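Local coordinates for protein Lysine/ornithine decarboxylase (PDB 5GJO) that decarboxylates both L-lysine and L-ornithine, to cadaverine and putrescine, as a homodimer that uses pyridoxal 5'-phosphate as cofactor, at residues Ala26-Val31 and Ile371-Pro376; Val197-Phe202 and Arg246-Thr251; Leu268-Ile273 and Ile285-Ile290. The protein carries 2 engineered substitutions. All blocks are in the same frame, centred on the assembly; numbering follows the deposited sequence.

Overall arrangement
The three contacts show how chemistry follows place in a two-domain decarboxylase. Contact 1 and contact 3 both belong to the mixed beta sheet that accompanies the barrel; their centres lie about 21 Å apart, and strand 266-276 pairs with strand 23-26, so the two share a sheet without touching. Contact 2 sits on the barrel, about 49 Å from contact 3 between centres and on the opposite side of the chain's centre. Contact 3 is wholly buried and relies on strand pairing and a carboxylate. Contact 1, partly buried, turns a glutamate onto a helix start. Contact 2, also partly buried, joins two barrel helices through aromatic rings and an arginine.

Contact 1: Ala26-Val31 and Ile371-Pro376; sequences ASLDKV and IFEDQP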
loop_
_atom_site.group_PDB
_atom_site.type_symbol
_atom_site.label_atom_id
_atom_site.label_comp_id
_atom_site.label_asym_id
_atom_site.label_seq_id
_atom_site.Cartn_x
_atom_site.Cartn_y
_atom_site.Cartn_z
ATOM N N ALA A 26 4.100 -3.503 20.130
ATOM C CA ALA A 26 3.185 -4.598 20.338
ATOM C C ALA A 26 3.294 -5.228 21.694
ATOM O O ALA A 26 4.433 -5.628 22.118
ATOM C CB ALA A 26 3.406 -5.682 19.308
ATOM N N SER A 27 2.142 -5.427 22.348
ATOM C CA SER A 27 2.115 -6.097 23.663
ATOM C C SER A 27 1.683 -7.559 23.517
ATOM O O SER A 27 0.555 -7.867 23.161
ATOM C CB SER A 27 1.214 -5.370 24.635
ATOM O OG SER A 27 0.884 -6.194 25.779
ATOM N N LEU A 28 2.630 -8.451 23.734
ATOM C CA LEU A 28 2.340 -9.899 23.674
ATOM C C LEU A 28 1.338 -10.245 24.744
ATOM O O LEU A 28 0.476 -11.124 24.550
ATOM C CB LEU A 28 3.625 -10.685 23.863
ATOM C CG LEU A 28 4.620 -10.579 22.739
ATOM C CD1 LEU A 28 5.875 -11.413 23.027
ATOM C CD2 LEU A 28 4.110 -10.882 21.319
ATOM N N ASP A 29 1.468 -9.640 25.931
ATOM C CA ASP A 29 0.526 -9.939 27.009
ATOM C C ASP A 29 -0.913 -9.575 26.600
ATOM O O ASP A 29 -1.855 -10.305 26.937
ATOM C CB ASP A 29 0.842 -9.254 28.310
ATOM C CG ASP A 29 2.069 -9.854 29.052
ATOM O OD1 ASP A 29 2.739 -10.777 28.523
ATOM O OD2 ASP A 29 2.371 -9.247 30.117
ATOM N N LYS A 30 -1.073 -8.500 25.815
ATOM C CA LYS A 30 -2.438 -8.111 25.416
ATOM C C LYS A 30 -2.900 -9.087 24.310
ATOM O O LYS A 30 -4.122 -9.452 24.334
ATOM C CB LYS A 30 -2.516 -6.680 24.849
ATOM C CG LYS A 30 -3.920 -6.226 24.428
ATOM C CD LYS A 30 -4.997 -6.261 25.514
ATOM C CE LYS A 30 -6.310 -5.885 24.860
ATOM N NZ LYS A 30 -7.436 -6.312 25.669
ATOM N N VAL A 31 -2.009 -9.525 23.422
ATOM C CA VAL A 31 -2.416 -10.582 22.441
ATOM C C VAL A 31 -2.900 -11.827 23.193
ATOM O O VAL A 31 -3.951 -12.415 22.922
ATOM C CB VAL A 31 -1.327 -10.920 21.435
ATOM C CG1 VAL A 31 -1.745 -12.089 20.566
ATOM C CG2 VAL A 31 -1.044 -9.659 20.571
ATOM N N ILE A 371 8.742 -5.217 20.312
ATOM C CA ILE A 371 8.073 -6.073 21.269
ATOM C C ILE A 371 8.160 -5.426 22.656
ATOM O O ILE A 371 9.235 -5.314 23.229
ATOM C CB ILE A 371 8.604 -7.521 21.298
ATOM C CG1 ILE A 371 8.607 -8.134 19.889
ATOM C CG2 ILE A 371 7.843 -8.372 22.303
ATOM C CD1 ILE A 371 7.233 -8.068 19.230
ATOM N N PHE A 372 7.028 -5.049 23.197
ATOM C CA PHE A 372 6.972 -4.290 24.438
ATOM C C PHE A 372 7.577 -5.059 25.627
ATOM O O PHE A 372 8.350 -4.531 26.424
ATOM C CB PHE A 372 5.543 -3.903 24.788
ATOM C CG PHE A 372 5.412 -2.960 25.947
ATOM C CD1 PHE A 372 6.067 -1.773 25.926
ATOM C CD2 PHE A 372 4.645 -3.255 26.999
ATOM C CE1 PHE A 372 5.952 -0.854 26.973
ATOM C CE2 PHE A 372 4.509 -2.347 28.061
ATOM C CZ PHE A 372 5.168 -1.164 28.058
ATOM N N GLU A 373 7.367 -6.349 25.646
ATOM C CA GLU A 373 7.811 -7.206 26.793
ATOM C C GLU A 373 9.345 -7.387 26.782
ATOM O O GLU A 373 9.908 -7.847 27.805
ATOM C CB GLU A 373 7.101 -8.575 26.768
ATOM C CG GLU A 373 5.674 -8.603 27.180
ATOM C CD GLU A 373 4.732 -8.009 26.183
ATOM O OE1 GLU A 373 3.587 -7.821 26.619
ATOM O OE2 GLU A 373 5.134 -7.756 24.997
ATOM N N ASP A 374 10.003 -6.977 25.715
ATOM C CA ASP A 374 11.456 -7.002 25.675
ATOM C C ASP A 374 12.081 -5.666 26.100
ATOM O O ASP A 374 13.270 -5.499 26.020
ATOM C CB ASP A 374 11.960 -7.401 24.295
ATOM C CG ASP A 374 11.668 -8.845 23.969
ATOM O OD1 ASP A 374 11.511 -9.618 24.904
ATOM O OD2 ASP A 374 11.588 -9.185 22.787
ATOM N N GLN A 375 11.247 -4.723 26.507
ATOM C CA GLN A 375 11.714 -3.344 26.778
ATOM C C GLN A 375 11.672 -3.090 28.261
ATOM O O GLN A 375 10.901 -3.635 28.927
ATOM C CB GLN A 375 10.816 -2.248 26.161
ATOM C CG GLN A 375 10.550 -2.476 24.665
ATOM C CD GLN A 375 11.801 -2.633 23.867
ATOM O OE1 GLN A 375 12.750 -1.832 23.977
ATOM N NE2 GLN A 375 11.811 -3.628 23.008
ATOM N N PRO A 376 12.549 -2.210 28.749
ATOM C CA PRO A 376 12.554 -1.936 30.164
ATOM C C PRO A 376 11.292 -1.284 30.633
ATOM O O PRO A 376 10.936 -1.421 31.782
ATOM C CB PRO A 376 13.718 -0.957 30.359
ATOM C CG PRO A 376 14.096 -0.445 29.030
ATOM C CD PRO A 376 13.681 -1.540 28.056
#
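Glu373 lays its carboxylate on the N-terminal turn of helix 28-41, where the backbone N-H groups of Leu28 and Asp29 point out of the helix with no earlier carbonyl to meet. The contact thus joins a short parallel strand pairing, Ala26 beside Ile371, to a helix start whose first N-H groups are met by a glutamate from a distant part of the chain. Phe372 N closes the pairing with a nearly straight bond of 2.9 Å to Ala26 O. The Glu373 chain, with CG anti to its own carbonyl carbon, bends at chi2 (73°), which turns CD back toward the helix. OE2 then accepts from Leu28 N at 2.9 Å on its syn side, though tilted out of the carboxylate plane, while OE1 takes Asp29 N from above that plane, also at 2.9 Å. Both oxygens are gripped by main-chain donors, and the positive end of the helix dipole would probably stabilise the negative charge. The same donors may offset a like-charge approach, Asp29 OD1 standing 3.6 Å from Glu373 OE1; Asp29 OD2 has its partner in Tyr378 OH. Next to the polar group, Leu28 CD1 meets Ile371 CG2 at 3.7 Å, and Leu28 also packs on Ile59 and Leu62. The helix carries its own N-cap as well: Ser27 OG, anti to its backbone N (chi1 164°), accepts from Lys30 N at 3.0 Å.

Contact 2: Val197-Phe202 and Arg246-Thr251; sequences VARRLF and RLFPDT
Two neighbouring helices on the outside of the pyridoxal-binding TIM barrel meet here, helix 189-207 and the C-terminal end of helix 233-247, with the turn that leads into strand 252-255. The contact illustrates how an arginine can secure a helix end while its aliphatic part shelters an aromatic ring. Arg199 leaves its helix with CG anti to the backbone N, bends at chi2 and again at chi3, and its CD lies over one face of the Phe248 ring. The guanidinium continues in the same layer, its plane 18° from the plane of the ring, with NH1 3.8 Å from Phe248 CD1. From there NH1 donates to Leu247 O at 2.9 Å, a bond that lies in the carbonyl plane and close to the guanidinium plane. Leu247 is the last residue of its helix, and here a side chain takes up its carbonyl. The other terminal nitrogen, NH2, forms a salt bridge with Asp203 one turn further along helix 189-207, and the two bonds together probably fix the rotation of the guanidinium.

Beyond the guanidinium, Phe248 directs its edge at Phe202 in a T-shaped stack. The centroids are 5.2 Å apart and the planes are inclined at 79°, with Phe248 CE1 standing 3.8 Å above the centre of the Phe202 ring. Phe248 CZ presses against the helix backbone, reaching Arg199 N at 3.5 Å, and Leu215 of strand 214-216 touches Ala198, Phe248 and Thr251. At the turn, a water accepts from Asp250 N, accepts weakly from Arg199 NH1 and pairs with Thr251 OG1 at 3.1 Å.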
loop_
_atom_site.group_PDB
_atom_site.type_symbol
_atom_site.label_atom_id
_atom_site.label_comp_id
_atom_site.label_asym_id
_atom_site.label_seq_id
_atom_site.Cartn_x
_atom_site.Cartn_y
_atom_site.Cartn_z
ATOM N N VAL A 197 -28.385 -21.524 8.615
ATOM C CA VAL A 197 -28.221 -21.981 7.240
ATOM C C VAL A 197 -27.320 -23.201 7.132
ATOM O O VAL A 197 -27.635 -24.223 6.459
ATOM C CB VAL A 197 -27.686 -20.845 6.313
ATOM C CG1 VAL A 197 -27.381 -21.367 4.927
ATOM C CG2 VAL A 197 -28.723 -19.693 6.241
ATOM N N ALA A 198 -26.197 -23.139 7.846
ATOM C CA ALA A 198 -25.252 -24.256 7.816
ATOM C C ALA A 198 -25.877 -25.541 8.418
ATOM O O ALA A 198 -25.599 -26.647 7.922
ATOM C CB ALA A 198 -23.945 -23.888 8.553
ATOM N N ARG A 199 -26.693 -25.377 9.435
ATOM C CA ARG A 199 -27.377 -26.490 10.115
ATOM C C ARG A 199 -28.265 -27.223 9.121
ATOM O O ARG A 199 -28.186 -28.435 9.033
ATOM C CB ARG A 199 -28.178 -26.001 11.311
ATOM C CG ARG A 199 -28.933 -27.103 12.093
ATOM C CD ARG A 199 -27.986 -28.110 12.735
ATOM N NE ARG A 199 -27.639 -29.251 11.926
ATOM C CZ ARG A 199 -26.773 -30.208 12.304
ATOM N NH1 ARG A 199 -26.079 -30.074 13.436
ATOM N NH2 ARG A 199 -26.536 -31.293 11.518
ATOM N N ARG A 200 -29.029 -26.500 8.334
ATOM C CA ARG A 200 -29.874 -27.112 7.293
ATOM C C ARG A 200 -29.005 -27.828 6.294
ATOM O O ARG A 200 -29.281 -28.997 5.950
ATOM C CB ARG A 200 -30.819 -26.114 6.649
ATOM C CG ARG A 200 -31.602 -26.738 5.501
ATOM C CD ARG A 200 -32.399 -25.690 4.778
ATOM N NE ARG A 200 -31.590 -24.586 4.200
ATOM C CZ ARG A 200 -30.891 -24.644 3.088
ATOM N NH1 ARG A 200 -30.760 -25.788 2.407
ATOM N NH2 ARG A 200 -30.232 -23.563 2.673
ATOM N N LEU A 201 -27.956 -27.192 5.819
ATOM C CA LEU A 201 -27.008 -27.862 4.892
ATOM C C LEU A 201 -26.391 -29.115 5.444
ATOM O O LEU A 201 -26.310 -30.126 4.748
ATOM C CB LEU A 201 -25.958 -26.908 4.368
ATOM C CG LEU A 201 -26.493 -25.754 3.528
ATOM C CD1 LEU A 201 -25.387 -24.729 3.275
ATOM C CD2 LEU A 201 -27.029 -26.221 2.192
ATOM N N PHE A 202 -25.970 -29.096 6.716
ATOM C CA PHE A 202 -25.388 -30.309 7.282
ATOM C C PHE A 202 -26.445 -31.481 7.278
ATOM O O PHE A 202 -26.126 -32.638 6.973
ATOM C CB PHE A 202 -24.986 -30.062 8.718
ATOM C CG PHE A 202 -23.554 -29.652 8.904
ATOM C CD1 PHE A 202 -23.008 -28.568 8.264
ATOM C CD2 PHE A 202 -22.739 -30.358 9.762
ATOM C CE1 PHE A 202 -21.671 -28.182 8.507
ATOM C CE2 PHE A 202 -21.442 -30.009 10.003
ATOM C CZ PHE A 202 -20.866 -28.926 9.326
ATOM N N ARG A 246 -26.369 -24.848 20.614
ATOM C CA ARG A 246 -27.742 -25.124 20.261
ATOM C C ARG A 246 -27.834 -25.959 19.040
ATOM O O ARG A 246 -28.563 -26.970 19.021
ATOM C CB ARG A 246 -28.491 -23.836 20.063
ATOM C CG ARG A 246 -29.932 -24.000 19.601
ATOM C CD ARG A 246 -30.409 -22.717 18.991
ATOM N NE ARG A 246 -31.828 -22.765 18.622
ATOM C CZ ARG A 246 -32.442 -21.813 17.963
ATOM N NH1 ARG A 246 -31.753 -20.731 17.515
ATOM N NH2 ARG A 246 -33.762 -21.893 17.795
ATOM N N LEU A 247 -27.156 -25.565 17.995
ATOM C CA LEU A 247 -27.249 -26.227 16.688
ATOM C C LEU A 247 -26.211 -27.238 16.375
ATOM O O LEU A 247 -26.468 -28.143 15.552
ATOM C CB LEU A 247 -27.236 -25.164 15.546
ATOM C CG LEU A 247 -28.311 -24.107 15.642
ATOM C CD1 LEU A 247 -28.120 -23.074 14.535
ATOM C CD2 LEU A 247 -29.743 -24.690 15.601
ATOM N N PHE A 248 -24.958 -27.125 16.928
ATOM C CA PHE A 248 -23.841 -27.958 16.548
ATOM C C PHE A 248 -23.190 -28.570 17.786
ATOM O O PHE A 248 -21.953 -28.443 17.995
ATOM C CB PHE A 248 -22.804 -27.158 15.712
ATOM C CG PHE A 248 -23.322 -26.744 14.370
ATOM C CD1 PHE A 248 -23.219 -27.605 13.282
ATOM C CD2 PHE A 248 -23.931 -25.498 14.197
ATOM C CE1 PHE A 248 -23.696 -27.238 12.049
ATOM C CE2 PHE A 248 -24.462 -25.137 12.924
ATOM C CZ PHE A 248 -24.270 -26.012 11.860
ATOM N N PRO A 249 -23.945 -29.351 18.569
ATOM C CA PRO A 249 -23.366 -29.992 19.773
ATOM C C PRO A 249 -22.262 -30.989 19.499
ATOM O O PRO A 249 -21.355 -31.192 20.319
ATOM C CB PRO A 249 -24.582 -30.724 20.407
ATOM C CG PRO A 249 -25.589 -30.797 19.367
ATOM C CD PRO A 249 -25.386 -29.626 18.427
ATOM N N ASP A 250 -22.336 -31.619 18.344
ATOM C CA ASP A 250 -21.437 -32.716 17.945
ATOM C C ASP A 250 -20.597 -32.478 16.722
ATOM O O ASP A 250 -20.090 -33.403 16.067
ATOM C CB ASP A 250 -22.332 -33.973 17.720
ATOM C CG ASP A 250 -23.236 -34.281 18.905
ATOM O OD1 ASP A 250 -22.826 -34.152 20.093
ATOM O OD2 ASP A 250 -24.394 -34.598 18.637
ATOM N N THR A 251 -20.375 -31.223 16.378
ATOM C CA THR A 251 -19.534 -30.866 15.252
ATOM C C THR A 251 -18.266 -30.133 15.814
ATOM O O THR A 251 -18.405 -29.525 16.821
ATOM C CB THR A 251 -20.381 -29.953 14.365
ATOM O OG1 THR A 251 -21.431 -30.737 13.742
ATOM C CG2 THR A 251 -19.579 -29.342 13.273
HETATM O O HOH W 1 -23.886 -31.387 15.586
#

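Contact 3: Leu268-Ile273 and Ile285-Ile290; sequences LVTSVI and ILDEGI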
loop_
_atom_site.group_PDB
_atom_site.type_symbol
_atom_site.label_atom_id
_atom_site.label_comp_id
_atom_site.label_asym_id
_atom_site.label_seq_id
_atom_site.Cartn_x
_atom_site.Cartn_y
_atom_site.Cartn_z
ATOM N N LEU A 268 1.179 2.936 17.646
ATOM C CA LEU A 268 2.169 3.628 16.837
ATOM C C LEU A 268 2.691 4.840 17.520
ATOM O O LEU A 268 1.888 5.697 18.061
ATOM C CB LEU A 268 1.576 4.094 15.510
ATOM C CG LEU A 268 2.450 4.941 14.621
ATOM C CD1 LEU A 268 3.565 4.114 13.988
ATOM C CD2 LEU A 268 1.516 5.472 13.520
ATOM N N VAL A 269 4.004 5.001 17.502
ATOM C CA VAL A 269 4.672 6.231 17.994
ATOM C C VAL A 269 5.334 6.932 16.808
ATOM O O VAL A 269 6.163 6.328 16.087
ATOM C CB VAL A 269 5.748 5.953 19.050
ATOM C CG1 VAL A 269 6.301 7.259 19.595
ATOM C CG2 VAL A 269 5.143 5.128 20.226
ATOM N N THR A 270 4.939 8.155 16.598
ATOM C CA THR A 270 5.389 8.949 15.458
ATOM C C THR A 270 5.748 10.342 15.906
ATOM O O THR A 270 5.088 10.902 16.813
ATOM C CB THR A 270 4.405 8.840 14.292
ATOM O OG1 THR A 270 4.833 9.674 13.215
ATOM C CG2 THR A 270 3.032 9.289 14.681
ATOM N N SER A 271 6.755 10.937 15.281
ATOM C CA SER A 271 7.175 12.314 15.628
ATOM C C SER A 271 6.617 13.345 14.655
ATOM O O SER A 271 6.506 13.082 13.433
ATOM C CB SER A 271 8.694 12.457 15.604
ATOM O OG SER A 271 9.269 11.640 16.592
ATOM N N VAL A 272 6.382 14.525 15.209
ATOM C CA VAL A 272 6.184 15.763 14.422
ATOM C C VAL A 272 7.549 16.177 13.835
ATOM O O VAL A 272 8.519 16.448 14.547
ATOM C CB VAL A 272 5.582 16.931 15.274
ATOM C CG1 VAL A 272 5.414 18.234 14.426
ATOM C CG2 VAL A 272 4.282 16.455 15.872
ATOM N N ILE A 273 7.623 16.142 12.528
ATOM C CA ILE A 273 8.835 16.534 11.807
ATOM C C ILE A 273 8.752 17.939 11.191
ATOM O O ILE A 273 9.779 18.507 10.792
ATOM C CB ILE A 273 9.352 15.475 10.785
ATOM C CG1 ILE A 273 8.328 15.161 9.717
ATOM C CG2 ILE A 273 9.766 14.178 11.449
ATOM C CD1 ILE A 273 8.917 14.349 8.599
ATOM N N ILE A 285 3.217 17.803 10.310
ATOM C CA ILE A 285 3.708 16.733 9.459
ATOM C C ILE A 285 4.357 15.681 10.325
ATOM O O ILE A 285 5.247 15.979 11.118
ATOM C CB ILE A 285 4.727 17.251 8.410
ATOM C CG1 ILE A 285 4.037 18.289 7.539
ATOM C CG2 ILE A 285 5.185 16.097 7.528
ATOM C CD1 ILE A 285 2.753 17.862 6.927
ATOM N N LEU A 286 3.846 14.441 10.213
ATOM C CA LEU A 286 4.374 13.287 10.981
ATOM C C LEU A 286 5.335 12.437 10.176
ATOM O O LEU A 286 5.311 12.543 8.995
ATOM C CB LEU A 286 3.208 12.379 11.462
ATOM C CG LEU A 286 2.120 13.151 12.252
ATOM C CD1 LEU A 286 1.028 12.172 12.632
ATOM C CD2 LEU A 286 2.752 13.763 13.479
ATOM N N ASP A 287 6.179 11.629 10.844
ATOM C CA ASP A 287 7.062 10.743 10.185
ATOM C C ASP A 287 6.504 9.386 9.789
ATOM O O ASP A 287 7.254 8.581 9.208
ATOM C CB ASP A 287 8.457 10.684 10.804
ATOM C CG ASP A 287 8.481 10.163 12.253
ATOM O OD1 ASP A 287 7.493 9.595 12.759
ATOM O OD2 ASP A 287 9.569 10.309 12.894
ATOM N N GLU A 288 5.226 9.196 9.969
ATOM C CA GLU A 288 4.477 8.078 9.462
ATOM C C GLU A 288 3.229 8.584 8.775
ATOM O O GLU A 288 2.588 9.514 9.261
ATOM C CB GLU A 288 4.144 7.050 10.543
ATOM C CG GLU A 288 3.536 5.731 10.036
ATOM C CD GLU A 288 4.506 4.747 9.385
ATOM O OE1 GLU A 288 4.048 3.627 9.089
ATOM O OE2 GLU A 288 5.735 5.074 9.223
ATOM N N GLY A 289 2.814 7.951 7.699
ATOM C CA GLY A 289 1.622 8.467 6.946
ATOM C C GLY A 289 0.840 7.366 6.209
ATOM O O GLY A 289 0.917 6.135 6.513
ATOM N N ILE A 290 0.099 7.815 5.206
ATOM C CA ILE A 290 -0.898 7.010 4.513
ATOM C C ILE A 290 -0.279 5.918 3.644
ATOM O O ILE A 290 -0.967 4.934 3.327
ATOM C CB ILE A 290 -1.840 7.905 3.720
ATOM C CG1 ILE A 290 -3.182 7.186 3.505
ATOM C CG2 ILE A 290 -1.200 8.297 2.389
ATOM C CD1 ILE A 290 -4.288 8.075 3.053
#
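Asp287 follows directly on the strand pairing of a beta hairpin in the mixed sheet, and its side chain turns back onto the partner strand 266-276. Its CB packs against Ile273 CG2 at 3.8 Å. Chi1 (63°) sets CG between the backbone N and the carbonyl carbon, 3.6 Å from Ser271 N. There OD1 accepts twice from the same face of its plane: Thr270 OG1 at 2.7 Å on the anti side, and Ser271 N at 3.0 Å from above the plane. OD2 passes Ser271 CB at 3.6 Å and goes on to Thr21 OG1, which also bonds Ser271 OG. The backbone adds its own ties, Asp287 N to Ser271 O and Ile273 N to Ile285 O, the latter 2.8 Å long. Between them Val272 and Leu286 form an antiparallel non-hydrogen-bonded pair, with Val272 CG2 and Leu286 CD2 touching at 3.9 Å on one face of the sheet. Ile273 and Ile285 meet by CG1 and CG2, and both pack on Val97 of the second subunit. An alanine in place of Asp287 would probably leave Ser271 N and the Thr270 hydroxyl without this acceptor and Thr21 OG1 without this partner, the Thr270 hydroxyl being freed to turn. The chemistry implies that a buried carboxylate, held by hydrogen bonds at both oxygens, extends the hairpin's bonding beyond the last strand pair.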